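Local coordinates for protein 2-ON-2 hemoglobin (PDB 2XYK) that binds heme b and probably carries or handles oxygen, as a group II truncated (2/2) hemoglobin of Agrobacterium tumefaciens, at residues Arg23-Tyr26 with Glu27-Thr31; Asp55-Thr58 with Gly59-Gly62; Ile113-Ala116 with Pro117-Leu121. All coordinates share one frame; numbering follows the deposited sequence.

Interaction 1. Residues Arg23-Tyr26 with Glu27-Thr31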
loop_
_atom_site.group_PDB
_atom_site.type_symbol
_atom_site.label_atom_id
_atom_site.label_comp_id
_atom_site.label_asym_id
_atom_site.label_seq_id
_atom_site.Cartn_x
_atom_site.Cartn_y
_atom_site.Cartn_z
ATOM N N ARG A 23 -0.287 3.987 8.075
ATOM C CA ARG A 23 0.098 5.229 8.752
ATOM C C ARG A 23 1.540 5.571 8.498
ATOM O O ARG A 23 1.842 6.723 8.184
ATOM C CB ARG A 23 -0.152 5.181 10.268
ATOM C CG ARG A 23 0.202 6.488 11.061
ATOM C CD ARG A 23 -0.777 7.648 10.773
ATOM N NE ARG A 23 -2.171 7.216 10.862
ATOM C CZ ARG A 23 -2.972 7.380 11.914
ATOM N NH1 ARG A 23 -2.555 7.999 13.019
ATOM N NH2 ARG A 23 -4.216 6.926 11.857
ATOM N N ARG A 24 2.434 4.590 8.676
ATOM C CA ARG A 24 3.860 4.823 8.484
ATOM C C ARG A 24 4.199 5.133 7.016
ATOM O O ARG A 24 5.116 5.902 6.752
ATOM C CB ARG A 24 4.683 3.614 8.976
ATOM C CG ARG A 24 6.217 3.815 8.926
ATOM C CD ARG A 24 6.640 5.043 9.800
ATOM N NE ARG A 24 8.097 5.237 9.846
ATOM C CZ ARG A 24 8.716 6.398 10.067
ATOM N NH1 ARG A 24 8.022 7.516 10.233
ATOM N NH2 ARG A 24 10.046 6.438 10.100
ATOM N N PHE A 25 3.489 4.496 6.075
ATOM C CA PHE A 25 3.670 4.740 4.627
ATOM C C PHE A 25 3.450 6.203 4.222
ATOM O O PHE A 25 4.294 6.790 3.560
ATOM C CB PHE A 25 2.723 3.839 3.826
ATOM C CG PHE A 25 2.758 4.070 2.333
ATOM C CD1 PHE A 25 3.903 3.776 1.590
ATOM C CD2 PHE A 25 1.621 4.539 1.661
ATOM C CE1 PHE A 25 3.934 3.977 0.191
ATOM C CE2 PHE A 25 1.648 4.747 0.269
ATOM C CZ PHE A 25 2.809 4.457 -0.459
ATOM N N TYR A 26 2.306 6.776 4.610
ATOM C CA TYR A 26 1.972 8.169 4.271
ATOM C C TYR A 26 2.848 9.155 5.060
ATOM O O TYR A 26 3.210 10.199 4.539
ATOM C CB TYR A 26 0.460 8.449 4.424
ATOM C CG TYR A 26 -0.318 7.750 3.325
ATOM C CD1 TYR A 26 -0.287 8.224 2.034
ATOM C CD2 TYR A 26 -1.000 6.562 3.571
ATOM C CE1 TYR A 26 -0.937 7.560 1.010
ATOM C CE2 TYR A 26 -1.676 5.904 2.563
ATOM C CZ TYR A 26 -1.629 6.400 1.286
ATOM O OH TYR A 26 -2.284 5.744 0.281
ATOM N N GLU A 27 3.212 8.794 6.293
ATOM C CA GLU A 27 4.184 9.576 7.084
ATOM C C GLU A 27 5.537 9.693 6.376
ATOM O O GLU A 27 6.050 10.805 6.167
ATOM C CB GLU A 27 4.369 8.917 8.448
ATOM C CG GLU A 27 5.140 9.729 9.465
ATOM C CD GLU A 27 5.408 8.922 10.757
ATOM O OE1 GLU A 27 5.200 7.683 10.755
ATOM O OE2 GLU A 27 5.831 9.534 11.774
ATOM N N LEU A 28 6.119 8.551 5.998
ATOM C CA LEU A 28 7.364 8.579 5.215
ATOM C C LEU A 28 7.188 9.376 3.908
ATOM O O LEU A 28 8.076 10.106 3.503
ATOM C CB LEU A 28 7.889 7.159 4.937
ATOM C CG LEU A 28 8.415 6.375 6.158
ATOM C CD1 LEU A 28 8.685 4.932 5.783
ATOM C CD2 LEU A 28 9.672 7.031 6.810
ATOM N N MET A 29 6.023 9.251 3.272
ATOM C CA MET A 29 5.771 9.927 1.996
ATOM C C MET A 29 5.726 11.443 2.192
ATOM O O MET A 29 6.168 12.197 1.342
ATOM C CB MET A 29 4.475 9.424 1.354
ATOM C CG MET A 29 4.335 9.870 -0.100
ATOM S SD MET A 29 2.667 9.770 -0.732
ATOM C CE MET A 29 2.388 8.006 -0.604
ATOM N N ASP A 30 5.218 11.856 3.352
ATOM C CA ASP A 30 5.072 13.253 3.715
ATOM C C ASP A 30 6.348 13.895 4.289
ATOM O O ASP A 30 6.462 15.126 4.304
ATOM C CB ASP A 30 3.900 13.404 4.696
ATOM C CG ASP A 30 3.279 14.796 4.648
ATOM O OD1 ASP A 30 3.311 15.448 3.572
ATOM O OD2 ASP A 30 2.770 15.247 5.692
ATOM N N THR A 31 7.289 13.074 4.773
ATOM C CA THR A 31 8.427 13.589 5.548
ATOM C C THR A 31 9.788 13.346 4.915
ATOM O O THR A 31 10.717 14.097 5.198
ATOM C CB THR A 31 8.464 13.098 7.043
ATOM O OG1 THR A 31 8.681 11.692 7.083
ATOM C CG2 THR A 31 7.179 13.450 7.797
#
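Helix 14-31, one of the long helices of the truncated globin fold, carries this contact along its last turns, where Arg24 meets Glu27 and Leu28, and Phe25 and Tyr26 meet Met29. Arg24 NH1 forms a salt bridge with Glu27 OE1 at 2.9 Å. The carboxylate oxygen lies near the guanidinium plane, but the arginine comes from above the carboxylate, the two planes standing 73° apart. A bend at chi2 (59°) turns the arginine chain toward the next turn, where Glu27 and Leu28 stand, and Leu28 CD2 then covers one guanidinium face, 3.4 Å from Arg24 NH2. Arginine suits this place because its flat group can pair at the edge while a methyl packs on its face.

On the buried side Met29 CE reaches Phe25 CE2 at 3.5 Å and Tyr26 CE1 at 3.7 Å. A slim, unbranched methionine can send its end methyl to both rings, and its sulfur makes an oblique Met-aromatic contact, SD 5.5 Å from the Tyr26 ring centroid. Phe25 also packs edge-to-face on Trp93.

Arg24 NE has a second acidic partner, Glu103 of helix 87-104. Glu27 and Glu103 together restrain the guanidinium's rotation and probably balance its charge.

Interaction 2. Residues Asp55-Thr58 with Gly59-Gly62. With HEM (protoporphyrin IX containing Fe), chain C.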
loop_
_atom_site.group_PDB
_atom_site.type_symbol
_atom_site.label_atom_id
_atom_site.label_comp_id
_atom_site.label_asym_id
_atom_site.label_seq_id
_atom_site.Cartn_x
_atom_site.Cartn_y
_atom_site.Cartn_z
ATOM N N ASP A 55 -8.146 0.400 3.860
ATOM C CA ASP A 55 -9.264 -0.486 3.485
ATOM C C ASP A 55 -8.857 -1.447 2.367
ATOM O O ASP A 55 -9.217 -2.623 2.401
ATOM C CB ASP A 55 -10.486 0.306 2.980
ATOM C CG ASP A 55 -11.269 0.999 4.096
ATOM O OD1 ASP A 55 -10.996 0.751 5.310
ATOM O OD2 ASP A 55 -12.136 1.839 3.739
ATOM N N TYR A 56 -8.135 -0.926 1.364
ATOM C CA TYR A 56 -7.656 -1.758 0.262
ATOM C C TYR A 56 -6.741 -2.858 0.803
ATOM O O TYR A 56 -6.874 -4.009 0.424
ATOM C CB TYR A 56 -6.908 -0.964 -0.821
ATOM C CG TYR A 56 -6.358 -1.887 -1.907
ATOM C CD1 TYR A 56 -7.171 -2.291 -2.952
ATOM C CD2 TYR A 56 -5.063 -2.430 -1.829
ATOM C CE1 TYR A 56 -6.718 -3.189 -3.933
ATOM C CE2 TYR A 56 -4.582 -3.342 -2.821
ATOM C CZ TYR A 56 -5.434 -3.687 -3.868
ATOM O OH TYR A 56 -5.049 -4.550 -4.862
ATOM N N LEU A 57 -5.807 -2.504 1.678
ATOM C CA LEU A 57 -4.848 -3.497 2.174
ATOM C C LEU A 57 -5.494 -4.529 3.121
ATOM O O LEU A 57 -5.135 -5.703 3.113
ATOM C CB LEU A 57 -3.646 -2.813 2.836
ATOM C CG LEU A 57 -2.577 -2.248 1.896
ATOM C CD1 LEU A 57 -1.527 -1.533 2.758
ATOM C CD2 LEU A 57 -1.910 -3.323 1.031
ATOM N N THR A 58 -6.453 -4.072 3.918
ATOM C CA THR A 58 -7.215 -4.928 4.785
ATOM C C THR A 58 -7.817 -6.098 3.971
ATOM O O THR A 58 -7.598 -7.252 4.330
ATOM C CB THR A 58 -8.290 -4.080 5.539
ATOM O OG1 THR A 58 -7.619 -3.137 6.395
ATOM C CG2 THR A 58 -9.214 -4.931 6.394
ATOM N N GLY A 59 -8.556 -5.797 2.895
ATOM C CA GLY A 59 -9.146 -6.826 2.012
ATOM C C GLY A 59 -8.088 -7.630 1.247
ATOM O O GLY A 59 -8.104 -8.871 1.277
ATOM N N TYR A 60 -7.174 -6.922 0.567
ATOM C CA TYR A 60 -6.074 -7.542 -0.190
ATOM C C TYR A 60 -5.269 -8.640 0.596
ATOM O O TYR A 60 -4.834 -9.650 0.013
ATOM C CB TYR A 60 -5.130 -6.437 -0.689
ATOM C CG TYR A 60 -3.929 -6.948 -1.446
ATOM C CD1 TYR A 60 -4.012 -7.240 -2.820
ATOM C CD2 TYR A 60 -2.718 -7.142 -0.800
ATOM C CE1 TYR A 60 -2.909 -7.720 -3.529
ATOM C CE2 TYR A 60 -1.600 -7.634 -1.494
ATOM C CZ TYR A 60 -1.702 -7.915 -2.862
ATOM O OH TYR A 60 -0.588 -8.391 -3.530
ATOM N N LEU A 61 -5.084 -8.436 1.901
ATOM C CA LEU A 61 -4.282 -9.366 2.728
ATOM C C LEU A 61 -5.087 -10.512 3.346
ATOM O O LEU A 61 -4.558 -11.355 4.072
ATOM C CB LEU A 61 -3.519 -8.592 3.817
ATOM C CG LEU A 61 -2.472 -7.589 3.317
ATOM C CD1 LEU A 61 -2.085 -6.566 4.377
ATOM C CD2 LEU A 61 -1.252 -8.328 2.787
ATOM N N GLY A 62 -6.369 -10.559 3.051
ATOM C CA GLY A 62 -7.167 -11.679 3.505
ATOM C C GLY A 62 -8.061 -11.297 4.657
ATOM O O GLY A 62 -8.781 -12.137 5.164
HETATM C CHA HEM C . -4.711 5.864 -4.901
HETATM C CHB HEM C . -0.131 6.950 -6.345
HETATM C CHC HEM C . 0.788 2.157 -6.571
HETATM C CHD HEM C . -3.259 1.271 -4.076
HETATM C C1A HEM C . -3.587 6.557 -5.337
HETATM C C2A HEM C . -3.519 7.977 -5.636
HETATM C C3A HEM C . -2.278 8.277 -6.038
HETATM C C4A HEM C . -1.485 7.060 -5.999
HETATM C CMA HEM C . -1.699 9.661 -6.480
HETATM C CAA HEM C . -4.733 8.929 -5.493
HETATM C CBA HEM C . -4.892 9.249 -3.986
HETATM C CGA HEM C . -6.311 9.607 -3.546
HETATM O O1A HEM C . -7.321 9.434 -4.290
HETATM O O2A HEM C . -6.453 10.074 -2.390
HETATM C C1B HEM C . 0.529 5.751 -6.576
HETATM C C2B HEM C . 1.871 5.545 -7.111
HETATM C C3B HEM C . 2.098 4.212 -7.162
HETATM C C4B HEM C . 0.918 3.536 -6.662
HETATM C CMB HEM C . 2.871 6.635 -7.533
HETATM C CAB HEM C . 3.358 3.451 -7.656
HETATM C CBB HEM C . 3.626 3.359 -8.961
HETATM C C1C HEM C . -0.192 1.495 -5.885
HETATM C C2C HEM C . -0.206 0.088 -5.587
HETATM C C3C HEM C . -1.316 -0.177 -4.882
HETATM C C4C HEM C . -2.044 1.075 -4.728
HETATM C CMC HEM C . 0.923 -0.865 -6.048
HETATM C CAC HEM C . -1.764 -1.566 -4.343
HETATM C CBC HEM C . -0.937 -2.296 -3.561
HETATM C C1D HEM C . -4.088 2.377 -4.127
HETATM C C2D HEM C . -5.480 2.437 -3.703
HETATM C C3D HEM C . -5.927 3.865 -3.966
HETATM C C4D HEM C . -4.777 4.535 -4.521
HETATM C CMD HEM C . -6.319 1.284 -3.100
HETATM C CAD HEM C . -7.326 4.476 -3.702
HETATM C CBD HEM C . -8.081 4.231 -5.014
HETATM C CGD HEM C . -9.421 4.932 -5.025
HETATM O O1D HEM C . -9.483 6.160 -5.305
HETATM O O2D HEM C . -10.418 4.240 -4.738
HETATM N NA HEM C . -2.331 6.028 -5.566
HETATM N NB HEM C . -0.005 4.501 -6.300
HETATM N NC HEM C . -1.323 2.071 -5.362
HETATM N ND HEM C . -3.723 3.628 -4.588
HETATM FE FE HEM C . -1.871 4.032 -5.469
HETATM O O HOH W 1 -1.209 4.248 -3.665
#
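Tyr56 and Tyr60 are brought together by matching torsions: in each, CG lies trans to its own backbone nitrogen (chi1 near 178°). One helical turn apart, the two phenol rings therefore lean the same way, their planes only 22° from parallel. They are slid so far past each other, with 5.6 Å between the Tyr56 and Tyr60 centroids, that they barely overlap. The touching is done at the margins, where Tyr56 CE2 lies 3.8 Å from Tyr60 CB and Tyr56 OH lies 3.5 Å from Tyr60 CD1. Tyrosine suits both positions, being long enough to span from this helix to helix 108-125, where Tyr56 meets Leu121 and Tyr60 meets Pro117.

The contact forms the end of helix 47-60, which flanks the heme pocket of this globin. Tyr56 belongs to that pocket, its CB 3.3 Å from methyl CMD of the heme. Leu57, between the tyrosines in sequence, packs against Val18 and Leu21 of helix 14-31, while its carbonyl O accepts the Leu61 N-H at 3.0 Å.

Gly62 closes the helix in a Schellman motif, and Gly62 N bonds back to Gly59 O at 3.0 Å. At a phi of 105° a CB would jam against the carbonyl O of Leu61, and glycine has none. Leu61 curls its side chain over the last turn, bringing its CG to 3.3 Å from Leu57 O and turning its hydrocarbon toward Ile12 and Ile114, apolar neighbours that suit a leucine.

Interaction 3. Residues Ile113-Ala116 with Pro117-Leu121. With HEM (protoporphyrin IX containing Fe), chain C.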
loop_
_atom_site.group_PDB
_atom_site.type_symbol
_atom_site.label_atom_id
_atom_site.label_comp_id
_atom_site.label_asym_id
_atom_site.label_seq_id
_atom_site.Cartn_x
_atom_site.Cartn_y
_atom_site.Cartn_z
ATOM N N ILE A 113 6.673 -12.486 0.919
ATOM C CA ILE A 113 5.400 -12.861 0.293
ATOM C C ILE A 113 4.585 -11.626 -0.183
ATOM O O ILE A 113 4.035 -11.635 -1.264
ATOM C CB ILE A 113 4.549 -13.787 1.198
ATOM C CG1 ILE A 113 5.127 -15.216 1.179
ATOM C CG2 ILE A 113 3.102 -13.829 0.704
ATOM C CD1 ILE A 113 4.932 -16.005 2.489
ATOM N N ILE A 114 4.557 -10.555 0.606
ATOM C CA ILE A 114 3.733 -9.392 0.253
ATOM C C ILE A 114 4.378 -8.549 -0.834
ATOM O O ILE A 114 3.690 -8.047 -1.714
ATOM C CB ILE A 114 3.451 -8.487 1.482
ATOM C CG1 ILE A 114 2.541 -9.185 2.480
ATOM C CG2 ILE A 114 2.792 -7.158 1.054
ATOM C CD1 ILE A 114 2.551 -8.490 3.865
ATOM N N TRP A 115 5.700 -8.384 -0.738
ATOM C CA TRP A 115 6.465 -7.431 -1.531
ATOM C C TRP A 115 6.495 -7.713 -3.019
ATOM O O TRP A 115 6.260 -6.805 -3.832
ATOM C CB TRP A 115 7.912 -7.352 -1.028
ATOM C CG TRP A 115 8.805 -6.540 -1.936
ATOM C CD1 TRP A 115 9.751 -7.014 -2.821
ATOM C CD2 TRP A 115 8.823 -5.109 -2.052
ATOM N NE1 TRP A 115 10.358 -5.947 -3.471
ATOM C CE2 TRP A 115 9.812 -4.775 -3.010
ATOM C CE3 TRP A 115 8.088 -4.072 -1.442
ATOM C CZ2 TRP A 115 10.081 -3.450 -3.378
ATOM C CZ3 TRP A 115 8.365 -2.757 -1.799
ATOM C CH2 TRP A 115 9.352 -2.454 -2.756
ATOM N N ALA A 116 6.825 -8.952 -3.399
ATOM C CA ALA A 116 6.967 -9.240 -4.836
ATOM C C ALA A 116 5.716 -8.827 -5.676
ATOM O O ALA A 116 5.862 -8.108 -6.662
ATOM C CB ALA A 116 7.389 -10.716 -5.085
ATOM N N PRO A 117 4.488 -9.255 -5.274
ATOM C CA PRO A 117 3.288 -8.854 -6.015
ATOM C C PRO A 117 2.933 -7.359 -5.945
ATOM O O PRO A 117 2.374 -6.834 -6.896
ATOM C CB PRO A 117 2.171 -9.675 -5.345
ATOM C CG PRO A 117 2.884 -10.834 -4.701
ATOM C CD PRO A 117 4.133 -10.164 -4.172
ATOM N N VAL A 118 3.230 -6.696 -4.831
ATOM C CA VAL A 118 2.975 -5.269 -4.712
ATOM C C VAL A 118 3.938 -4.516 -5.652
ATOM O O VAL A 118 3.544 -3.556 -6.308
ATOM C CB VAL A 118 3.166 -4.776 -3.258
ATOM C CG1 VAL A 118 3.410 -3.228 -3.191
ATOM C CG2 VAL A 118 1.985 -5.194 -2.364
ATOM N N GLU A 119 5.207 -4.932 -5.689
ATOM C CA GLU A 119 6.152 -4.245 -6.531
ATOM C C GLU A 119 5.748 -4.438 -7.995
ATOM O O GLU A 119 5.861 -3.485 -8.786
ATOM C CB GLU A 119 7.597 -4.693 -6.275
ATOM C CG GLU A 119 8.521 -4.237 -7.384
ATOM C CD GLU A 119 9.919 -4.784 -7.294
ATOM O OE1 GLU A 119 10.092 -6.023 -7.247
ATOM O OE2 GLU A 119 10.854 -3.961 -7.291
ATOM N N ARG A 120 5.278 -5.645 -8.356
ATOM C CA ARG A 120 4.670 -5.873 -9.680
ATOM C C ARG A 120 3.501 -4.908 -9.974
ATOM O O ARG A 120 3.431 -4.335 -11.056
ATOM C CB ARG A 120 4.173 -7.316 -9.828
ATOM C CG ARG A 120 5.280 -8.360 -10.057
ATOM C CD ARG A 120 4.699 -9.793 -10.017
ATOM N NE ARG A 120 3.622 -9.930 -11.006
ATOM C CZ ARG A 120 3.091 -11.078 -11.430
ATOM N NH1 ARG A 120 3.528 -12.251 -10.960
ATOM N NH2 ARG A 120 2.109 -11.045 -12.333
ATOM N N LEU A 121 2.593 -4.730 -9.009
ATOM C CA LEU A 121 1.442 -3.811 -9.187
ATOM C C LEU A 121 1.919 -2.374 -9.422
ATOM O O LEU A 121 1.372 -1.661 -10.273
ATOM C CB LEU A 121 0.494 -3.857 -7.979
ATOM C CG LEU A 121 -0.521 -4.989 -7.868
ATOM C CD1 LEU A 121 -1.348 -4.827 -6.585
ATOM C CD2 LEU A 121 -1.434 -5.064 -9.108
HETATM C CHA HEM C . -4.711 5.864 -4.901
HETATM C CHB HEM C . -0.131 6.950 -6.345
HETATM C CHC HEM C . 0.788 2.157 -6.571
HETATM C CHD HEM C . -3.259 1.271 -4.076
HETATM C C1A HEM C . -3.587 6.557 -5.337
HETATM C C2A HEM C . -3.519 7.977 -5.636
HETATM C C3A HEM C . -2.278 8.277 -6.038
HETATM C C4A HEM C . -1.485 7.060 -5.999
HETATM C CMA HEM C . -1.699 9.661 -6.480
HETATM C CAA HEM C . -4.733 8.929 -5.493
HETATM C CBA HEM C . -4.892 9.249 -3.986
HETATM C CGA HEM C . -6.311 9.607 -3.546
HETATM O O1A HEM C . -7.321 9.434 -4.290
HETATM O O2A HEM C . -6.453 10.074 -2.390
HETATM C C1B HEM C . 0.529 5.751 -6.576
HETATM C C2B HEM C . 1.871 5.545 -7.111
HETATM C C3B HEM C . 2.098 4.212 -7.162
HETATM C C4B HEM C . 0.918 3.536 -6.662
HETATM C CMB HEM C . 2.871 6.635 -7.533
HETATM C CAB HEM C . 3.358 3.451 -7.656
HETATM C CBB HEM C . 3.626 3.359 -8.961
HETATM C C1C HEM C . -0.192 1.495 -5.885
HETATM C C2C HEM C . -0.206 0.088 -5.587
HETATM C C3C HEM C . -1.316 -0.177 -4.882
HETATM C C4C HEM C . -2.044 1.075 -4.728
HETATM C CMC HEM C . 0.923 -0.865 -6.048
HETATM C CAC HEM C . -1.764 -1.566 -4.343
HETATM C CBC HEM C . -0.937 -2.296 -3.561
HETATM C C1D HEM C . -4.088 2.377 -4.127
HETATM C C2D HEM C . -5.480 2.437 -3.703
HETATM C C3D HEM C . -5.927 3.865 -3.966
HETATM C C4D HEM C . -4.777 4.535 -4.521
HETATM C CMD HEM C . -6.319 1.284 -3.100
HETATM C CAD HEM C . -7.326 4.476 -3.702
HETATM C CBD HEM C . -8.081 4.231 -5.014
HETATM C CGD HEM C . -9.421 4.932 -5.025
HETATM O O1D HEM C . -9.483 6.160 -5.305
HETATM O O2D HEM C . -10.418 4.240 -4.738
HETATM N NA HEM C . -2.331 6.028 -5.566
HETATM N NB HEM C . -0.005 4.501 -6.300
HETATM N NC HEM C . -1.323 2.071 -5.362
HETATM N ND HEM C . -3.723 3.628 -4.588
HETATM FE FE HEM C . -1.871 4.032 -5.469
HETATM O O HOH W 2 8.206 -8.072 -7.920
HETATM O O HOH W 1 -1.209 4.248 -3.665
#
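Ile113 and Ile114 meet Pro117 at a kink in helix 108-125, a helix of the truncated globin fold that borders the heme. Among the backbone bonds, the one expected between Ile113 O and Pro117 N is missing because proline has no N-H to give. Pro117 CD sits instead 3.3 Å from Ile113 O. The next bond, Val118 N to Ile114 O, is weak at 3.4 Å. Regular helix resumes with Glu119 N to Trp115 O at 2.8 Å. The ring also crowds the residue before it, where a small alanine fits well: Ala116 CB and Pro117 CD are only 3.4 Å apart, closer than carbons normally pack.

Apolar packing follows the buried side. The Ile114 and Val118 side chains lie side by side, their CG2 methyls 4.0 Å apart. Both residues are branched at CB, which puts methyls close to the backbone where they can pack against each other and against helix 87-104, Ile114 on Met101 and Val118 on Trp93. One turn on, Leu121 CB reaches heme methyl CMC at 3.6 Å, an apolar side chain meeting an apolar margin of the porphyrin.

A CH-pi contact joins Trp115 to Glu119. With chi1 at 171°, the indole points forward along the helix, beside the turn that holds Glu119. Glu119 CB lies over one face, displaced toward the indole's rim, 4.2 Å from the centroid of the Trp115 six-membered ring. The other indole neighbours include Leu94 and Arg98.

Water bridging involves the polar end of the same glutamate: water 2 donates to both Ala116 O and Glu119 OE1, at 2.9 Å from the latter.

The three contacts follow one another along the chain on three different helices around the heme. Interactions 2 and 3 touch directly, their centres about 14 Å apart: Tyr60 OH lies 3.5 Å from Pro117 CB, Leu61 CD2 lies 3.9 Å from Ile114 CG1, and Tyr56 OH lies 4.1 Å from Leu121 CD1. Both border the porphyrin, whose iron holds water 1 at 1.9 Å and is bound axially by His80. Interaction 1 is separate, its centre about 19 Å from that of each of the others and across the chain's centre from both. It nears the pocket, nearest atoms of the Tyr26 side chain being about 5 Å from the heme and about 4 Å from heme-binding Ser49.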